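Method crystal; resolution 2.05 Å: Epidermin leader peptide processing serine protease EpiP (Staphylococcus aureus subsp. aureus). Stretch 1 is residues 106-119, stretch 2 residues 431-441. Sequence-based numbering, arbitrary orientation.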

# COMPACT_ATOMS: atom_id res chain seq x y z
N ASN A 106 13.89 10.58 -12.92
CA ASN A 106 14.13 11.67 -13.85
C ASN A 106 12.90 12.01 -14.68
O ASN A 106 12.61 13.18 -14.93
CB ASN A 106 15.32 11.37 -14.77
CG ASN A 106 16.64 11.67 -14.09
OD1 ASN A 106 17.24 12.70 -14.36
ND2 ASN A 106 17.04 10.83 -13.14
N LYS A 107 12.17 10.97 -15.10
CA LYS A 107 11.00 11.12 -15.93
C LYS A 107 9.93 12.01 -15.27
O LYS A 107 9.33 12.86 -15.92
CB LYS A 107 10.40 9.73 -16.21
CG LYS A 107 9.36 9.69 -17.29
CD LYS A 107 9.98 10.01 -18.64
CE LYS A 107 8.95 10.05 -19.76
NZ LYS A 107 8.07 11.26 -19.69
N ILE A 108 9.72 11.82 -13.99
CA ILE A 108 8.67 12.54 -13.28
C ILE A 108 9.08 13.88 -12.68
O ILE A 108 8.23 14.61 -12.21
CB ILE A 108 8.00 11.64 -12.22
CG1 ILE A 108 8.92 11.39 -11.02
CG2 ILE A 108 7.56 10.32 -12.86
CD1 ILE A 108 8.31 10.54 -9.91
N THR A 109 10.37 14.21 -12.71
CA THR A 109 10.88 15.43 -12.09
C THR A 109 11.53 16.39 -13.10
O THR A 109 12.25 17.29 -12.69
CB THR A 109 11.95 15.10 -11.03
OG1 THR A 109 13.07 14.45 -11.66
CG2 THR A 109 11.39 14.20 -9.94
N ASN A 110 11.26 16.21 -14.39
CA ASN A 110 11.95 17.02 -15.40
C ASN A 110 13.46 16.91 -15.22
O ASN A 110 14.17 17.91 -15.17
CB ASN A 110 11.52 18.50 -15.37
CG ASN A 110 10.40 18.83 -16.35
OD1 ASN A 110 9.59 17.97 -16.73
ND2 ASN A 110 10.34 20.08 -16.76
N ASN A 111 13.95 15.68 -15.11
CA ASN A 111 15.38 15.43 -14.95
C ASN A 111 15.99 16.06 -13.70
O ASN A 111 17.13 16.54 -13.71
CB ASN A 111 16.15 15.83 -16.22
CG ASN A 111 15.74 14.99 -17.43
OD1 ASN A 111 15.43 13.81 -17.31
ND2 ASN A 111 15.76 15.60 -18.60
N GLY A 112 15.22 16.06 -12.62
CA GLY A 112 15.72 16.60 -11.36
C GLY A 112 15.43 18.06 -11.11
O GLY A 112 15.68 18.55 -10.00
N ALA A 113 14.92 18.77 -12.12
CA ALA A 113 14.59 20.20 -11.95
C ALA A 113 13.53 20.45 -10.87
O ALA A 113 13.56 21.49 -10.23
CB ALA A 113 14.15 20.83 -13.27
N SER A 114 12.61 19.51 -10.65
CA SER A 114 11.58 19.74 -9.64
C SER A 114 12.13 19.79 -8.20
O SER A 114 11.48 20.37 -7.31
CB SER A 114 10.44 18.74 -9.76
OG SER A 114 10.82 17.47 -9.34
N TYR A 115 13.32 19.23 -7.96
CA TYR A 115 13.91 19.30 -6.61
C TYR A 115 14.32 20.73 -6.24
O TYR A 115 14.59 21.00 -5.07
CB TYR A 115 15.09 18.34 -6.43
CG TYR A 115 14.69 16.88 -6.52
CD1 TYR A 115 13.93 16.29 -5.52
CD2 TYR A 115 15.04 16.11 -7.60
CE1 TYR A 115 13.54 14.96 -5.60
CE2 TYR A 115 14.65 14.78 -7.69
CZ TYR A 115 13.91 14.22 -6.69
OH TYR A 115 13.53 12.89 -6.79
N ASP A 116 14.37 21.65 -7.20
CA ASP A 116 14.68 23.05 -6.87
C ASP A 116 13.42 23.83 -6.50
O ASP A 116 13.50 24.98 -6.10
CB ASP A 116 15.44 23.73 -8.01
CG ASP A 116 16.80 23.07 -8.27
OD1 ASP A 116 17.55 22.86 -7.28
OD2 ASP A 116 17.11 22.77 -9.44
N ASP A 117 12.26 23.20 -6.64
CA ASP A 117 10.96 23.81 -6.34
C ASP A 117 10.29 23.15 -5.12
O ASP A 117 9.09 23.30 -4.93
CB ASP A 117 10.04 23.64 -7.56
CG ASP A 117 10.64 24.24 -8.84
OD1 ASP A 117 11.21 25.34 -8.75
OD2 ASP A 117 10.54 23.62 -9.92
N LEU A 118 11.05 22.41 -4.32
CA LEU A 118 10.47 21.74 -3.14
C LEU A 118 10.01 22.77 -2.11
O LEU A 118 10.57 23.85 -2.06
CB LEU A 118 11.48 20.82 -2.48
CG LEU A 118 11.92 19.57 -3.25
CD1 LEU A 118 13.06 18.88 -2.52
CD2 LEU A 118 10.76 18.64 -3.46
N PRO A 119 9.00 22.42 -1.29
CA PRO A 119 8.57 23.33 -0.24
C PRO A 119 9.76 23.60 0.68
O PRO A 119 10.65 22.77 0.78
CB PRO A 119 7.48 22.55 0.51
CG PRO A 119 7.12 21.42 -0.35
CD PRO A 119 8.26 21.15 -1.26
N GLY A 431 -3.46 10.18 -15.91
CA GLY A 431 -2.21 10.22 -16.65
C GLY A 431 -1.02 9.84 -15.81
O GLY A 431 -1.17 9.49 -14.64
N GLU A 432 0.17 9.92 -16.40
CA GLU A 432 1.40 9.61 -15.69
C GLU A 432 1.76 10.79 -14.79
O GLU A 432 1.66 11.95 -15.17
CB GLU A 432 2.54 9.32 -16.67
CG GLU A 432 3.77 8.69 -16.02
CD GLU A 432 4.89 8.40 -17.00
OE1 GLU A 432 5.27 9.33 -17.76
OE2 GLU A 432 5.41 7.26 -17.00
N LEU A 433 2.17 10.46 -13.58
CA LEU A 433 2.62 11.43 -12.57
C LEU A 433 3.69 12.40 -13.13
O LEU A 433 4.63 11.96 -13.79
CB LEU A 433 3.22 10.63 -11.41
CG LEU A 433 3.81 11.37 -10.20
CD1 LEU A 433 2.78 12.26 -9.52
CD2 LEU A 433 4.41 10.35 -9.22
N ASP A 434 3.55 13.70 -12.86
CA ASP A 434 4.55 14.72 -13.26
C ASP A 434 4.71 15.69 -12.07
O ASP A 434 3.91 16.61 -11.87
CB ASP A 434 4.14 15.45 -14.54
CG ASP A 434 5.25 16.40 -15.07
OD1 ASP A 434 5.18 16.76 -16.29
OD2 ASP A 434 6.19 16.79 -14.32
N VAL A 435 5.74 15.43 -11.28
CA VAL A 435 6.00 16.17 -10.06
C VAL A 435 6.43 17.59 -10.36
O VAL A 435 6.09 18.52 -9.61
CB VAL A 435 7.04 15.41 -9.18
CG1 VAL A 435 7.45 16.22 -7.95
CG2 VAL A 435 6.48 14.04 -8.79
N TYR A 436 7.13 17.79 -11.47
CA TYR A 436 7.54 19.15 -11.82
C TYR A 436 6.30 20.02 -12.03
O TYR A 436 6.22 21.15 -11.50
CB TYR A 436 8.42 19.15 -13.05
CG TYR A 436 8.86 20.51 -13.49
CD1 TYR A 436 9.97 21.11 -12.92
CD2 TYR A 436 8.18 21.18 -14.50
CE1 TYR A 436 10.39 22.37 -13.33
CE2 TYR A 436 8.59 22.44 -14.91
CZ TYR A 436 9.70 23.03 -14.33
OH TYR A 436 10.11 24.26 -14.73
N LYS A 437 5.33 19.50 -12.77
CA LYS A 437 4.09 20.24 -12.98
C LYS A 437 3.35 20.50 -11.66
O LYS A 437 2.87 21.60 -11.43
CB LYS A 437 3.15 19.53 -13.95
CG LYS A 437 3.55 19.62 -15.43
CD LYS A 437 2.45 19.04 -16.34
CE LYS A 437 2.87 19.03 -17.81
NZ LYS A 437 3.11 20.41 -18.38
N ALA A 438 3.25 19.47 -10.82
CA ALA A 438 2.51 19.57 -9.54
C ALA A 438 3.07 20.68 -8.63
O ALA A 438 2.32 21.33 -7.91
CB ALA A 438 2.52 18.23 -8.82
N LEU A 439 4.39 20.88 -8.68
CA LEU A 439 5.03 21.90 -7.86
C LEU A 439 5.06 23.30 -8.50
O LEU A 439 5.45 24.25 -7.86
CB LEU A 439 6.47 21.48 -7.52
CG LEU A 439 6.57 20.17 -6.72
CD1 LEU A 439 8.02 19.77 -6.48
CD2 LEU A 439 5.83 20.30 -5.41
N ASN A 440 4.63 23.43 -9.74
CA ASN A 440 4.71 24.73 -10.38
C ASN A 440 3.37 25.31 -10.84
O ASN A 440 3.33 26.07 -11.81
CB ASN A 440 5.70 24.63 -11.55
CG ASN A 440 7.13 24.52 -11.06
OD1 ASN A 440 7.66 25.48 -10.54
ND2 ASN A 440 7.75 23.35 -11.23
N VAL A 441 2.28 24.97 -10.14
CA VAL A 441 0.95 25.48 -10.51
C VAL A 441 0.88 27.00 -10.38
O VAL A 441 0.18 27.65 -11.15
CB VAL A 441 -0.16 24.83 -9.66
CG1 VAL A 441 -1.53 25.40 -10.05
CG2 VAL A 441 -0.14 23.30 -9.85
O HOH W 1 6.74 18.58 -17.03

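The contact is a short helix, 435-439, laid by its first turn and one side against a chain that runs from a helix through a turn into a 3-10 segment. Together the two stretches bury 661 Å², and the fit rests on one docking point and three bumps, Ile108 from one stretch and Tyr436 and Leu439 from the other.

The docking point is Ile108 O. Ile108 O accepts from the free amides that the first turn of a helix offers: Val435 N at 2.8 Å and, weakly, Tyr436 N at 3.4 Å. Asp434 prepares this end as the N-cap, its OD2 accepting from Lys437 N at 3.2 Å. Beside the docking point the Ile108 side chain, chi1 p and chi2 t, fills a greasy notch: its CD1 lies 4.0 Å from Leu433 CD2 and 4.1 Å from Val435 CG2, while its CG2 packs 3.5 Å from Leu433 O. The branched side chain thus meets both backbone and side chains of its neighbours.

Tyr436 is the large bump on the other stretch. With chi1 t, its ring enters the hollow formed by the type I' turn from Asn110 to Ala113 and the segment that follows. Asn110 covers one face, its CB making an off-centre CH-pi contact 4.2 Å from the ring centroid and its ND2 3.3 Å from Tyr436 CD2. Ala113 CB sits 4.1 Å from Tyr436 CE1, a small side chain in close fit with a wide ring. Gly112, within the turn, has backbone angles that themselves call for glycine. At the root of the tyrosine, Ser114 CB comes within 3.6 Å of Tyr436 CA; the side chain here is short, and Ser114 CA and Tyr436 CA lie 4.6 Å apart.

One helical turn on, Leu439 is the third bump. Its CD1 reaches 3.6 Å from Ser114 O, 4.0 Å from Asp117 O and 4.2 Å from Leu118 CD2, so backbone oxygens and a leucine methyl together shape its seat. Leu118 starts out pointing away, yet its end returns to this site.

Polar groups add ties around these packed sites. Asn440 ND2 donates to Asp117 OD2 at 3.1 Å and also to Tyr436 O at 2.7 Å, so one amide group joins Asp117 to the backbone of Tyr436. A water donates to Asn110 OD1 at 2.9 Å and Asp434 OD1 at 2.5 Å, bridging two acceptors. The exposed Lys107 extends its NZ to Glu432 OE1 in a long salt bridge of 3.9 Å.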